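Local coordinates for iron-chelator utilization protein (Thermobifida fusca TM51, PDB 4YHB) that probably reduces ferric siderophores with its bound FAD, releasing iron as part of siderophore utilization, at residues V84-R92 against I103-G114; L207-F216 against P234-L244. All coordinates share one frame; numbering follows the deposited sequence.

Contact 1 is buried and lies in the closed antiparallel barrel of the FAD-binding region. It joins strands 86-95 and 100-106 and the start of helix 112-118. Contact 2 is only partly buried. It pairs helices 206-212 and 229-241 beside the parallel sheet of the C-terminal alpha/beta domain. The two share no element and lie on opposite sides of the chain's centre, with nearest atoms about 12 Å apart. Their chemistry differs accordingly. In contact 1 many polar atoms bind the flavin and its diphosphate, and an aromatic pair packs beside the flavin. Contact 2 is mostly leucine and isoleucine packing, with an arginine and a water at its exposed margin.

Contact 1: V84-R92 against I103-G114; sequences VIYRDYTVR and IDFVVHDNGPGG. With FAD (flavin-adenine dinucleotide), chain C.
Phe105 lies over one face of the Tyr89 ring, with CE2 above the ring centre. The closest atoms of the pair are Phe105 CD2 and Tyr89 CE2, 3.5 Å apart. The ring planes meet at 43°, so the pair is oblique. At the edge of the Tyr89 ring are FAD N3 and Asp104 O. Water 1 lies in the ring plane and joins Tyr89 OH to Val106 O. Tyr89 OH also touches Gly113 CA at 3.6 Å, where a side chain on the glycine would clash. Ile103 CG2 packs against Tyr89 CB.

The Arg87 guanidinium has Ile85 CG2 over one face, offset toward the rim. Pro112 CG packs on Ile85 CG2 at 3.6 Å and also lies near Arg87 NH2. FAD O1P is at the guanidinium edge and accepts from Arg87 NE at 2.7 Å. Arg87 NH2 donates to FAD O1A, and NH1 to Tyr86 O. The chain bends at chi2 (-73°), which brings the group back to the diphosphate. Gly113 N and Gly114 N, at the start of the helix, donate to FAD O1P and O2P. The His108 ring has FAD C5A over one face, 3.6 Å above its plane, and makes a weak bond from NE2 to FAD O2P.

The isoalloxazine is held by backbone atoms from both strands. FAD N3 donates to Asp104 O at 2.9 Å, Val106 N to FAD O2, and Thr90 N to FAD O4. Beyond it, Arg92 NE and Asp104 OD2 form a long salt bridge of 3.5 Å, also joined through water 3. Glu160 and Arg34 are their stronger partners. Arg87, Tyr89 and Thr90 form the R-x-Y-(S/T) signature of the FAD-binding barrel in ferredoxin reductase-like flavoproteins, and the glycines at the helix start add to the diphosphate site.

Contact 2: L207-F216 against P234-L244; sequences LLRALEQTEF and PIRRLLKERGL
Leu211 meets Ile235 and Leu238 through one methyl, CD2. It is 3.6 Å from Ile235 CG2 and 3.9 Å from Leu238 CD2. Leu211 and Leu238 reach toward each other tip to tip. Leu211 CG lies anti to the backbone N (chi1 -177°), which directs the branch across to the second helix.

Leu208 sits one turn earlier. Its CD2 packs on Pro234 CB at 3.7 Å, and its CD1 is near Ile235 CG1 and Leu238 CD2. Ile235 thus fits between the two leucines. Its CG2 serves Leu211, while CD1 reaches Leu207 CB at 3.9 Å. An alanine in place of Ile235 would keep only CB, which would probably cost Leu211 CD2 one of its two close partners, leave Leu207 CB without CD1 against it, and open a gap between the helices.

The two helices run nearly parallel, at 21°, with axes 10.2 Å apart. This is one helix layer of the parallel alpha/beta domain that follows the FAD-binding barrel in the ferredoxin reductase-like fold. Leu239 packs on strands 221-226 and 250-256, and Leu207 touches strand 167-174.

At the exposed margin, the Arg242 guanidinium has Leu238 CG over one face. Water 4 accepts from Arg242 NH1 at 2.6 Å and donates to Thr214 O. Helix 229-241 ends in a Schellman motif with Gly243 at positive phi. Leu244 follows, and its CD1 meets Phe216 CE1 at 3.8 Å.

Contact 1: V84-R92 against I103-G114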
loop_
_atom_site.group_PDB
_atom_site.type_symbol
_atom_site.label_atom_id
_atom_site.label_comp_id
_atom_site.label_asym_id
_atom_site.label_seq_id
_atom_site.Cartn_x
_atom_site.Cartn_y
_atom_site.Cartn_z
ATOM N N VAL A 84 -14.780 -8.968 -14.063
ATOM C CA VAL A 84 -14.318 -7.978 -13.093
ATOM C C VAL A 84 -12.801 -8.043 -12.943
ATOM O O VAL A 84 -12.200 -9.114 -12.952
ATOM C CB VAL A 84 -14.967 -8.158 -11.702
ATOM C CG1 VAL A 84 -16.485 -7.958 -11.791
ATOM C CG2 VAL A 84 -14.636 -9.522 -11.124
ATOM N N ILE A 85 -12.190 -6.875 -12.817
ATOM C CA ILE A 85 -10.759 -6.782 -12.557
ATOM C C ILE A 85 -10.557 -5.809 -11.426
ATOM O O ILE A 85 -10.499 -4.609 -11.656
ATOM C CB ILE A 85 -9.968 -6.294 -13.783
ATOM C CG1 ILE A 85 -10.273 -7.168 -15.002
ATOM C CG2 ILE A 85 -8.439 -6.301 -13.473
ATOM C CD1 ILE A 85 -9.693 -6.642 -16.301
ATOM N N TYR A 86 -10.491 -6.313 -10.199
ATOM C CA TYR A 86 -10.303 -5.427 -9.067
ATOM C C TYR A 86 -9.022 -5.819 -8.338
ATOM O O TYR A 86 -8.642 -6.993 -8.330
ATOM C CB TYR A 86 -11.523 -5.448 -8.126
ATOM C CG TYR A 86 -11.813 -6.790 -7.489
ATOM C CD1 TYR A 86 -11.179 -7.176 -6.322
ATOM C CD2 TYR A 86 -12.732 -7.670 -8.060
ATOM C CE1 TYR A 86 -11.434 -8.405 -5.739
ATOM C CE2 TYR A 86 -12.988 -8.909 -7.485
ATOM C CZ TYR A 86 -12.334 -9.267 -6.327
ATOM O OH TYR A 86 -12.585 -10.489 -5.740
ATOM N N ARG A 87 -8.362 -4.827 -7.743
ATOM C CA ARG A 87 -7.073 -5.018 -7.072
ATOM C C ARG A 87 -6.960 -4.026 -5.925
ATOM O O ARG A 87 -7.489 -2.914 -6.015
ATOM C CB ARG A 87 -5.891 -4.802 -8.038
ATOM C CG ARG A 87 -5.930 -5.586 -9.352
ATOM C CD ARG A 87 -5.633 -7.043 -9.123
ATOM N NE ARG A 87 -5.438 -7.790 -10.364
ATOM C CZ ARG A 87 -6.352 -8.586 -10.917
ATOM N NH1 ARG A 87 -7.545 -8.724 -10.355
ATOM N NH2 ARG A 87 -6.065 -9.250 -12.031
ATOM N N ASP A 88 -6.247 -4.416 -4.867
ATOM C CA ASP A 88 -6.018 -3.560 -3.701
ATOM C C ASP A 88 -4.910 -2.546 -3.959
ATOM O O ASP A 88 -3.816 -2.931 -4.373
ATOM C CB ASP A 88 -5.602 -4.395 -2.490
ATOM C CG ASP A 88 -6.760 -5.084 -1.823
ATOM O OD1 ASP A 88 -7.851 -5.169 -2.426
ATOM O OD2 ASP A 88 -6.571 -5.565 -0.689
ATOM N N TYR A 89 -5.180 -1.276 -3.672
ATOM C CA TYR A 89 -4.164 -0.228 -3.721
ATOM C C TYR A 89 -4.324 0.685 -2.509
ATOM O O TYR A 89 -5.437 0.960 -2.050
ATOM C CB TYR A 89 -4.253 0.594 -5.029
ATOM C CG TYR A 89 -3.678 -0.128 -6.225
ATOM C CD1 TYR A 89 -4.481 -0.927 -7.024
ATOM C CD2 TYR A 89 -2.312 -0.046 -6.527
ATOM C CE1 TYR A 89 -3.964 -1.609 -8.106
ATOM C CE2 TYR A 89 -1.770 -0.736 -7.617
ATOM C CZ TYR A 89 -2.613 -1.520 -8.401
ATOM O OH TYR A 89 -2.129 -2.216 -9.480
ATOM N N THR A 90 -3.199 1.175 -2.010
ATOM C CA THR A 90 -3.183 2.046 -0.844
ATOM C C THR A 90 -3.677 3.462 -1.146
ATOM O O THR A 90 -3.439 3.999 -2.230
ATOM C CB THR A 90 -1.757 2.121 -0.259
ATOM O OG1 THR A 90 -1.341 0.803 0.129
ATOM C CG2 THR A 90 -1.689 3.068 0.958
ATOM N N VAL A 91 -4.380 4.055 -0.177
ATOM C CA VAL A 91 -4.621 5.490 -0.181
ATOM C C VAL A 91 -3.314 6.187 0.170
ATOM O O VAL A 91 -2.987 6.328 1.344
ATOM C CB VAL A 91 -5.732 5.885 0.828
ATOM C CG1 VAL A 91 -5.946 7.406 0.826
ATOM C CG2 VAL A 91 -7.010 5.159 0.489
ATOM N N ARG A 92 -2.550 6.585 -0.844
ATOM C CA ARG A 92 -1.272 7.260 -0.617
ATOM C C ARG A 92 -1.475 8.607 0.067
ATOM O O ARG A 92 -0.738 8.961 0.975
ATOM C CB ARG A 92 -0.514 7.455 -1.936
ATOM C CG ARG A 92 0.860 8.139 -1.780
ATOM C CD ARG A 92 1.804 7.353 -0.869
ATOM N NE ARG A 92 3.053 8.087 -0.627
ATOM C CZ ARG A 92 3.165 9.069 0.262
ATOM N NH1 ARG A 92 2.107 9.443 0.965
ATOM N NH2 ARG A 92 4.319 9.694 0.428
ATOM N N ILE A 103 -3.072 7.783 -5.489
ATOM C CA ILE A 103 -2.660 6.386 -5.483
ATOM C C ILE A 103 -1.306 6.234 -6.159
ATOM O O ILE A 103 -1.107 6.734 -7.276
ATOM C CB ILE A 103 -3.651 5.482 -6.238
ATOM C CG1 ILE A 103 -5.099 5.752 -5.815
ATOM C CG2 ILE A 103 -3.231 3.995 -6.106
ATOM C CD1 ILE A 103 -5.545 5.039 -4.598
ATOM N N ASP A 104 -0.392 5.532 -5.493
ATOM C CA ASP A 104 0.897 5.186 -6.090
ATOM C C ASP A 104 0.870 3.768 -6.671
ATOM O O ASP A 104 0.681 2.795 -5.929
ATOM C CB ASP A 104 2.014 5.290 -5.037
ATOM C CG ASP A 104 2.438 6.715 -4.771
ATOM O OD1 ASP A 104 1.850 7.622 -5.379
ATOM O OD2 ASP A 104 3.366 6.934 -3.958
ATOM N N PHE A 105 1.077 3.649 -7.982
ATOM C CA PHE A 105 1.062 2.355 -8.671
ATOM C C PHE A 105 2.475 1.878 -8.999
ATOM O O PHE A 105 3.253 2.629 -9.597
ATOM C CB PHE A 105 0.317 2.421 -10.007
ATOM C CG PHE A 105 -1.150 2.700 -9.905
ATOM C CD1 PHE A 105 -1.611 3.981 -9.675
ATOM C CD2 PHE A 105 -2.070 1.682 -10.134
ATOM C CE1 PHE A 105 -2.991 4.241 -9.620
ATOM C CE2 PHE A 105 -3.443 1.928 -10.077
ATOM C CZ PHE A 105 -3.903 3.209 -9.822
ATOM N N VAL A 106 2.785 0.624 -8.683
ATOM C CA VAL A 106 3.975 0.012 -9.273
ATOM C C VAL A 106 3.693 -0.228 -10.747
ATOM O O VAL A 106 2.649 -0.771 -11.103
ATOM C CB VAL A 106 4.364 -1.323 -8.624
ATOM C CG1 VAL A 106 5.534 -1.982 -9.423
ATOM C CG2 VAL A 106 4.758 -1.123 -7.176
ATOM N N VAL A 107 4.610 0.193 -11.609
ATOM C CA VAL A 107 4.452 -0.059 -13.035
ATOM C C VAL A 107 5.207 -1.338 -13.338
ATOM O O VAL A 107 6.415 -1.386 -13.156
ATOM C CB VAL A 107 4.982 1.124 -13.879
ATOM C CG1 VAL A 107 4.734 0.896 -15.365
ATOM C CG2 VAL A 107 4.342 2.433 -13.406
ATOM N N HIS A 108 4.481 -2.385 -13.727
ATOM C CA HIS A 108 5.073 -3.673 -14.085
ATOM C C HIS A 108 4.211 -4.300 -15.188
ATOM O O HIS A 108 3.086 -3.851 -15.439
ATOM C CB HIS A 108 5.167 -4.607 -12.862
ATOM C CG HIS A 108 3.829 -5.048 -12.345
ATOM N ND1 HIS A 108 3.262 -6.258 -12.679
ATOM C CD2 HIS A 108 2.928 -4.418 -11.548
ATOM C CE1 HIS A 108 2.075 -6.364 -12.100
ATOM N NE2 HIS A 108 1.845 -5.260 -11.411
ATOM N N ASP A 109 4.730 -5.341 -15.831
ATOM C CA ASP A 109 4.089 -5.934 -17.003
ATOM C C ASP A 109 3.332 -7.222 -16.723
ATOM O O ASP A 109 2.815 -7.842 -17.644
ATOM C CB ASP A 109 5.135 -6.231 -18.082
ATOM C CG ASP A 109 5.440 -5.031 -18.945
ATOM O OD1 ASP A 109 4.626 -4.082 -18.955
ATOM O OD2 ASP A 109 6.496 -5.041 -19.620
ATOM N N ASN A 110 3.264 -7.639 -15.467
ATOM C CA ASN A 110 2.770 -8.984 -15.194
ATOM C C ASN A 110 1.263 -9.087 -14.968
ATOM O O ASN A 110 0.726 -10.192 -14.921
ATOM C CB ASN A 110 3.507 -9.560 -13.993
ATOM C CG ASN A 110 5.012 -9.506 -14.166
ATOM O OD1 ASN A 110 5.726 -8.961 -13.330
ATOM N ND2 ASN A 110 5.496 -10.052 -15.265
ATOM N N GLY A 111 0.581 -7.953 -14.834
ATOM C CA GLY A 111 -0.856 -7.972 -14.595
ATOM C C GLY A 111 -1.539 -6.711 -15.067
ATOM O O GLY A 111 -0.875 -5.714 -15.362
ATOM N N PRO A 112 -2.884 -6.735 -15.126
ATOM C CA PRO A 112 -3.609 -5.606 -15.709
ATOM C C PRO A 112 -3.492 -4.313 -14.897
ATOM O O PRO A 112 -3.528 -3.249 -15.496
ATOM C CB PRO A 112 -5.063 -6.108 -15.754
ATOM C CG PRO A 112 -5.155 -7.120 -14.688
ATOM C CD PRO A 112 -3.791 -7.796 -14.661
ATOM N N GLY A 113 -3.346 -4.387 -13.576
ATOM C CA GLY A 113 -3.199 -3.171 -12.788
ATOM C C GLY A 113 -1.886 -2.469 -13.126
ATOM O O GLY A 113 -1.852 -1.268 -13.399
ATOM N N GLY A 114 -0.800 -3.236 -13.097
ATOM C CA GLY A 114 0.505 -2.750 -13.525
ATOM C C GLY A 114 0.483 -2.213 -14.951
ATOM O O GLY A 114 1.059 -1.165 -15.235
HETATM P PA FAD C . -2.105 -9.397 -10.781
HETATM O O1A FAD C . -3.141 -9.814 -11.834
HETATM O O2A FAD C . -2.709 -9.423 -9.326
HETATM O O5B FAD C . -0.940 -10.509 -10.769
HETATM C C5B FAD C . -0.434 -11.008 -11.954
HETATM C C4B FAD C . 1.012 -11.491 -11.729
HETATM O O4B FAD C . 1.889 -10.427 -11.480
HETATM C C3B FAD C . 1.139 -12.415 -10.593
HETATM O O3B FAD C . 2.061 -13.383 -10.978
HETATM C C2B FAD C . 1.662 -11.613 -9.538
HETATM O O2B FAD C . 2.509 -12.314 -8.636
HETATM C C1B FAD C . 2.482 -10.612 -10.237
HETATM N N9A FAD C . 2.575 -9.315 -9.581
HETATM C C8A FAD C . 1.586 -8.654 -8.942
HETATM N N7A FAD C . 2.068 -7.487 -8.493
HETATM C C5A FAD C . 3.359 -7.390 -8.886
HETATM C C6A FAD C . 4.357 -6.428 -8.721
HETATM N N6A FAD C . 4.070 -5.224 -8.024
HETATM N N1A FAD C . 5.579 -6.644 -9.237
HETATM C C2A FAD C . 5.856 -7.782 -9.909
HETATM N N3A FAD C . 4.923 -8.723 -10.084
HETATM C C4A FAD C . 3.685 -8.552 -9.571
HETATM N N1 FAD C . 0.457 -2.162 -5.102
HETATM C C2 FAD C . 0.869 -0.980 -5.562
HETATM O O2 FAD C . 1.511 -0.921 -6.599
HETATM N N3 FAD C . 0.547 0.143 -4.847
HETATM C C4 FAD C . -0.169 0.081 -3.704
HETATM O O4 FAD C . -0.432 1.122 -3.117
HETATM C C4X FAD C . -0.603 -1.143 -3.195
HETATM N N5 FAD C . -1.332 -1.267 -2.026
HETATM C C5X FAD C . -1.736 -2.489 -1.606
HETATM C C6 FAD C . -2.480 -2.619 -0.429
HETATM C C7 FAD C . -2.859 -3.739 -0.030
HETATM C C7M FAD C . -3.671 -3.752 1.279
HETATM C C8 FAD C . -2.661 -4.835 -0.579
HETATM C C8M FAD C . -3.127 -6.161 -0.049
HETATM C C9 FAD C . -1.947 -4.887 -1.746
HETATM C C9A FAD C . -1.365 -3.658 -2.443
HETATM N N10 FAD C . -0.657 -3.514 -3.551
HETATM C C10 FAD C . -0.260 -2.287 -3.954
HETATM C "C1'" FAD C . -0.289 -4.708 -4.343
HETATM C "C2'" FAD C . -1.227 -4.964 -5.482
HETATM O "O2'" FAD C . -2.491 -5.187 -4.995
HETATM C "C3'" FAD C . -0.693 -6.204 -6.281
HETATM O "O3'" FAD C . 0.613 -5.911 -6.668
HETATM C "C4'" FAD C . -1.569 -6.668 -7.414
HETATM O "O4'" FAD C . -1.291 -7.970 -7.712
HETATM C "C5'" FAD C . -1.375 -5.858 -8.707
HETATM O "O5'" FAD C . -2.414 -6.047 -9.636
HETATM P P FAD C . -1.994 -6.608 -11.053
HETATM O O1P FAD C . -3.358 -6.741 -11.766
HETATM O O2P FAD C . -0.849 -5.666 -11.517
HETATM O O3P FAD C . -1.420 -8.055 -11.326
HETATM O O HOH W 1 0.551 -2.322 -9.944
HETATM O O HOH W 2 -0.793 3.954 -3.226
HETATM O O HOH W 3 5.502 6.632 -1.638
#

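Contact 2: L207-F216 against P234-L244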
loop_
_atom_site.group_PDB
_atom_site.type_symbol
_atom_site.label_atom_id
_atom_site.label_comp_id
_atom_site.label_asym_id
_atom_site.label_seq_id
_atom_site.Cartn_x
_atom_site.Cartn_y
_atom_site.Cartn_z
ATOM N N LEU A 207 14.895 -7.828 2.728
ATOM C CA LEU A 207 14.226 -7.278 3.906
ATOM C C LEU A 207 14.541 -8.083 5.169
ATOM O O LEU A 207 14.832 -7.513 6.225
ATOM C CB LEU A 207 12.707 -7.222 3.697
ATOM C CG LEU A 207 12.253 -6.205 2.650
ATOM C CD1 LEU A 207 10.735 -6.229 2.488
ATOM C CD2 LEU A 207 12.718 -4.827 3.029
ATOM N N LEU A 208 14.459 -9.406 5.057
ATOM C CA LEU A 208 14.779 -10.293 6.169
ATOM C C LEU A 208 16.219 -10.076 6.633
ATOM O O LEU A 208 16.491 -9.963 7.829
ATOM C CB LEU A 208 14.579 -11.752 5.763
ATOM C CG LEU A 208 15.007 -12.811 6.782
ATOM C CD1 LEU A 208 14.132 -12.748 8.030
ATOM C CD2 LEU A 208 14.961 -14.189 6.152
ATOM N N ARG A 209 17.134 -10.003 5.674
ATOM C CA ARG A 209 18.551 -9.821 5.977
ATOM C C ARG A 209 18.797 -8.508 6.707
ATOM O O ARG A 209 19.578 -8.467 7.650
ATOM C CB ARG A 209 19.388 -9.873 4.701
ATOM C CG ARG A 209 19.517 -11.268 4.110
ATOM C CD ARG A 209 20.407 -11.251 2.867
ATOM N NE ARG A 209 20.399 -12.540 2.183
ATOM C CZ ARG A 209 21.210 -13.550 2.479
ATOM N NH1 ARG A 209 22.109 -13.421 3.447
ATOM N NH2 ARG A 209 21.126 -14.687 1.801
ATOM N N ALA A 210 18.123 -7.437 6.289
ATOM C CA ALA A 210 18.273 -6.145 6.963
ATOM C C ALA A 210 17.711 -6.183 8.388
ATOM O O ALA A 210 18.308 -5.633 9.315
ATOM C CB ALA A 210 17.594 -5.043 6.159
ATOM N N LEU A 211 16.556 -6.822 8.548
ATOM C CA LEU A 211 15.920 -6.982 9.856
ATOM C C LEU A 211 16.804 -7.764 10.837
ATOM O O LEU A 211 16.927 -7.397 12.011
ATOM C CB LEU A 211 14.576 -7.692 9.705
ATOM C CG LEU A 211 13.754 -7.862 10.984
ATOM C CD1 LEU A 211 13.357 -6.514 11.556
ATOM C CD2 LEU A 211 12.524 -8.707 10.699
ATOM N N GLU A 212 17.409 -8.837 10.338
ATOM C CA GLU A 212 18.309 -9.679 11.126
ATOM C C GLU A 212 19.516 -8.915 11.663
ATOM O O GLU A 212 20.072 -9.278 12.705
ATOM C CB GLU A 212 18.792 -10.870 10.296
ATOM C CG GLU A 212 17.743 -11.954 10.095
ATOM C CD GLU A 212 18.278 -13.158 9.340
ATOM O OE1 GLU A 212 19.329 -13.028 8.670
ATOM O OE2 GLU A 212 17.643 -14.234 9.414
ATOM N N GLN A 213 19.917 -7.859 10.961
ATOM C CA GLN A 213 21.075 -7.076 11.368
ATOM C C GLN A 213 20.705 -5.917 12.275
ATOM O O GLN A 213 21.574 -5.167 12.702
ATOM C CB GLN A 213 21.816 -6.536 10.139
ATOM C CG GLN A 213 22.388 -7.610 9.263
ATOM C CD GLN A 213 23.449 -8.413 9.976
ATOM O OE1 GLN A 213 24.155 -7.897 10.846
ATOM N NE2 GLN A 213 23.546 -9.685 9.638
ATOM N N THR A 214 19.418 -5.769 12.570
ATOM C CA THR A 214 18.938 -4.598 13.285
ATOM C C THR A 214 18.746 -4.882 14.771
ATOM O O THR A 214 17.989 -5.771 15.144
ATOM C CB THR A 214 17.599 -4.102 12.688
ATOM O OG1 THR A 214 17.789 -3.788 11.303
ATOM C CG2 THR A 214 17.114 -2.875 13.413
ATOM N N GLU A 215 19.430 -4.117 15.612
ATOM C CA GLU A 215 19.287 -4.271 17.053
ATOM C C GLU A 215 17.917 -3.762 17.478
ATOM O O GLU A 215 17.450 -2.739 16.980
ATOM C CB GLU A 215 20.398 -3.522 17.788
ATOM C CG GLU A 215 20.498 -3.848 19.272
ATOM C CD GLU A 215 21.831 -3.426 19.877
ATOM O OE1 GLU A 215 22.816 -3.297 19.116
ATOM O OE2 GLU A 215 21.892 -3.229 21.112
ATOM N N PHE A 216 17.265 -4.481 18.384
ATOM C CA PHE A 216 15.949 -4.057 18.850
ATOM C C PHE A 216 16.070 -2.728 19.602
ATOM O O PHE A 216 16.791 -2.625 20.590
ATOM C CB PHE A 216 15.311 -5.132 19.730
ATOM C CG PHE A 216 13.824 -4.993 19.853
ATOM C CD1 PHE A 216 12.993 -5.396 18.818
ATOM C CD2 PHE A 216 13.256 -4.436 20.992
ATOM C CE1 PHE A 216 11.615 -5.258 18.916
ATOM C CE2 PHE A 216 11.878 -4.295 21.099
ATOM C CZ PHE A 216 11.059 -4.706 20.060
ATOM N N PRO A 234 9.389 -15.564 6.831
ATOM C CA PRO A 234 10.463 -15.639 7.821
ATOM C C PRO A 234 10.547 -14.406 8.710
ATOM O O PRO A 234 11.072 -14.532 9.810
ATOM C CB PRO A 234 11.715 -15.753 6.963
ATOM C CG PRO A 234 11.341 -15.161 5.668
ATOM C CD PRO A 234 9.935 -15.600 5.463
ATOM N N ILE A 235 10.072 -13.247 8.243
ATOM C CA ILE A 235 10.063 -12.030 9.047
ATOM C C ILE A 235 9.064 -12.163 10.187
ATOM O O ILE A 235 9.355 -11.801 11.328
ATOM C CB ILE A 235 9.722 -10.774 8.171
ATOM C CG1 ILE A 235 10.874 -10.475 7.212
ATOM C CG2 ILE A 235 9.446 -9.542 9.041
ATOM C CD1 ILE A 235 10.588 -9.392 6.186
ATOM N N ARG A 236 7.882 -12.686 9.868
ATOM C CA ARG A 236 6.848 -12.958 10.867
ATOM C C ARG A 236 7.394 -13.894 11.955
ATOM O O ARG A 236 7.293 -13.611 13.148
ATOM C CB ARG A 236 5.617 -13.563 10.180
ATOM C CG ARG A 236 4.500 -14.028 11.096
ATOM C CD ARG A 236 3.328 -14.621 10.284
ATOM N NE ARG A 236 2.624 -13.619 9.475
ATOM C CZ ARG A 236 2.737 -13.481 8.153
ATOM N NH1 ARG A 236 3.533 -14.277 7.451
ATOM N NH2 ARG A 236 2.049 -12.536 7.523
ATOM N N ARG A 237 8.011 -14.987 11.513
ATOM C CA ARG A 237 8.567 -16.001 12.404
ATOM C C ARG A 237 9.633 -15.416 13.332
ATOM O O ARG A 237 9.651 -15.696 14.534
ATOM C CB ARG A 237 9.151 -17.162 11.593
ATOM C CG ARG A 237 8.105 -18.072 10.995
ATOM C CD ARG A 237 8.755 -19.223 10.199
ATOM N NE ARG A 237 9.210 -18.833 8.865
ATOM C CZ ARG A 237 10.374 -19.184 8.338
ATOM N NH1 ARG A 237 11.253 -19.867 9.061
ATOM N NH2 ARG A 237 10.669 -18.793 7.107
ATOM N N LEU A 238 10.493 -14.572 12.781
ATOM C CA LEU A 238 11.575 -13.973 13.546
ATOM C C LEU A 238 11.024 -13.086 14.659
ATOM O O LEU A 238 11.526 -13.095 15.783
ATOM C CB LEU A 238 12.483 -13.176 12.615
ATOM C CG LEU A 238 13.815 -12.697 13.171
ATOM C CD1 LEU A 238 14.703 -13.891 13.515
ATOM C CD2 LEU A 238 14.485 -11.797 12.156
ATOM N N LEU A 239 9.979 -12.329 14.342
ATOM C CA LEU A 239 9.353 -11.440 15.312
ATOM C C LEU A 239 8.666 -12.217 16.428
ATOM O O LEU A 239 8.720 -11.827 17.592
ATOM C CB LEU A 239 8.341 -10.523 14.619
ATOM C CG LEU A 239 8.934 -9.563 13.586
ATOM C CD1 LEU A 239 7.833 -8.853 12.802
ATOM C CD2 LEU A 239 9.835 -8.554 14.268
ATOM N N LYS A 240 8.010 -13.313 16.064
ATOM C CA LYS A 240 7.299 -14.129 17.039
ATOM C C LYS A 240 8.276 -14.883 17.940
ATOM O O LYS A 240 8.033 -15.035 19.142
ATOM C CB LYS A 240 6.359 -15.106 16.331
ATOM C CG LYS A 240 5.008 -14.507 15.971
ATOM C CD LYS A 240 4.439 -15.129 14.709
ATOM C CE LYS A 240 4.488 -16.650 14.752
ATOM N NZ LYS A 240 3.880 -17.244 13.521
ATOM N N GLU A 241 9.381 -15.344 17.355
ATOM C CA GLU A 241 10.399 -16.084 18.098
ATOM C C GLU A 241 11.103 -15.218 19.136
ATOM O O GLU A 241 11.716 -15.735 20.069
ATOM C CB GLU A 241 11.434 -16.680 17.147
ATOM C CG GLU A 241 10.930 -17.857 16.340
ATOM C CD GLU A 241 12.007 -18.444 15.452
ATOM O OE1 GLU A 241 13.122 -17.877 15.414
ATOM O OE2 GLU A 241 11.736 -19.471 14.794
ATOM N N ARG A 242 11.021 -13.902 18.974
ATOM C CA ARG A 242 11.565 -12.990 19.967
ATOM C C ARG A 242 10.462 -12.533 20.919
ATOM O O ARG A 242 10.630 -11.585 21.679
ATOM C CB ARG A 242 12.254 -11.806 19.286
ATOM C CG ARG A 242 13.408 -12.258 18.386
ATOM C CD ARG A 242 14.149 -11.105 17.706
ATOM N NE ARG A 242 13.366 -10.435 16.668
ATOM C CZ ARG A 242 13.793 -9.380 15.978
ATOM N NH1 ARG A 242 14.998 -8.879 16.205
ATOM N NH2 ARG A 242 13.020 -8.829 15.054
ATOM N N GLY A 243 9.329 -13.225 20.866
ATOM C CA GLY A 243 8.261 -13.024 21.830
ATOM C C GLY A 243 7.295 -11.888 21.546
ATOM O O GLY A 243 6.499 -11.520 22.410
ATOM N N LEU A 244 7.352 -11.330 20.340
ATOM C CA LEU A 244 6.478 -10.216 19.989
ATOM C C LEU A 244 5.107 -10.722 19.570
ATOM O O LEU A 244 4.971 -11.829 19.047
ATOM C CB LEU A 244 7.100 -9.370 18.880
ATOM C CG LEU A 244 8.442 -8.726 19.235
ATOM C CD1 LEU A 244 8.893 -7.765 18.145
ATOM C CD2 LEU A 244 8.350 -8.015 20.570
HETATM O O HOH W 4 15.000 -6.289 15.849
#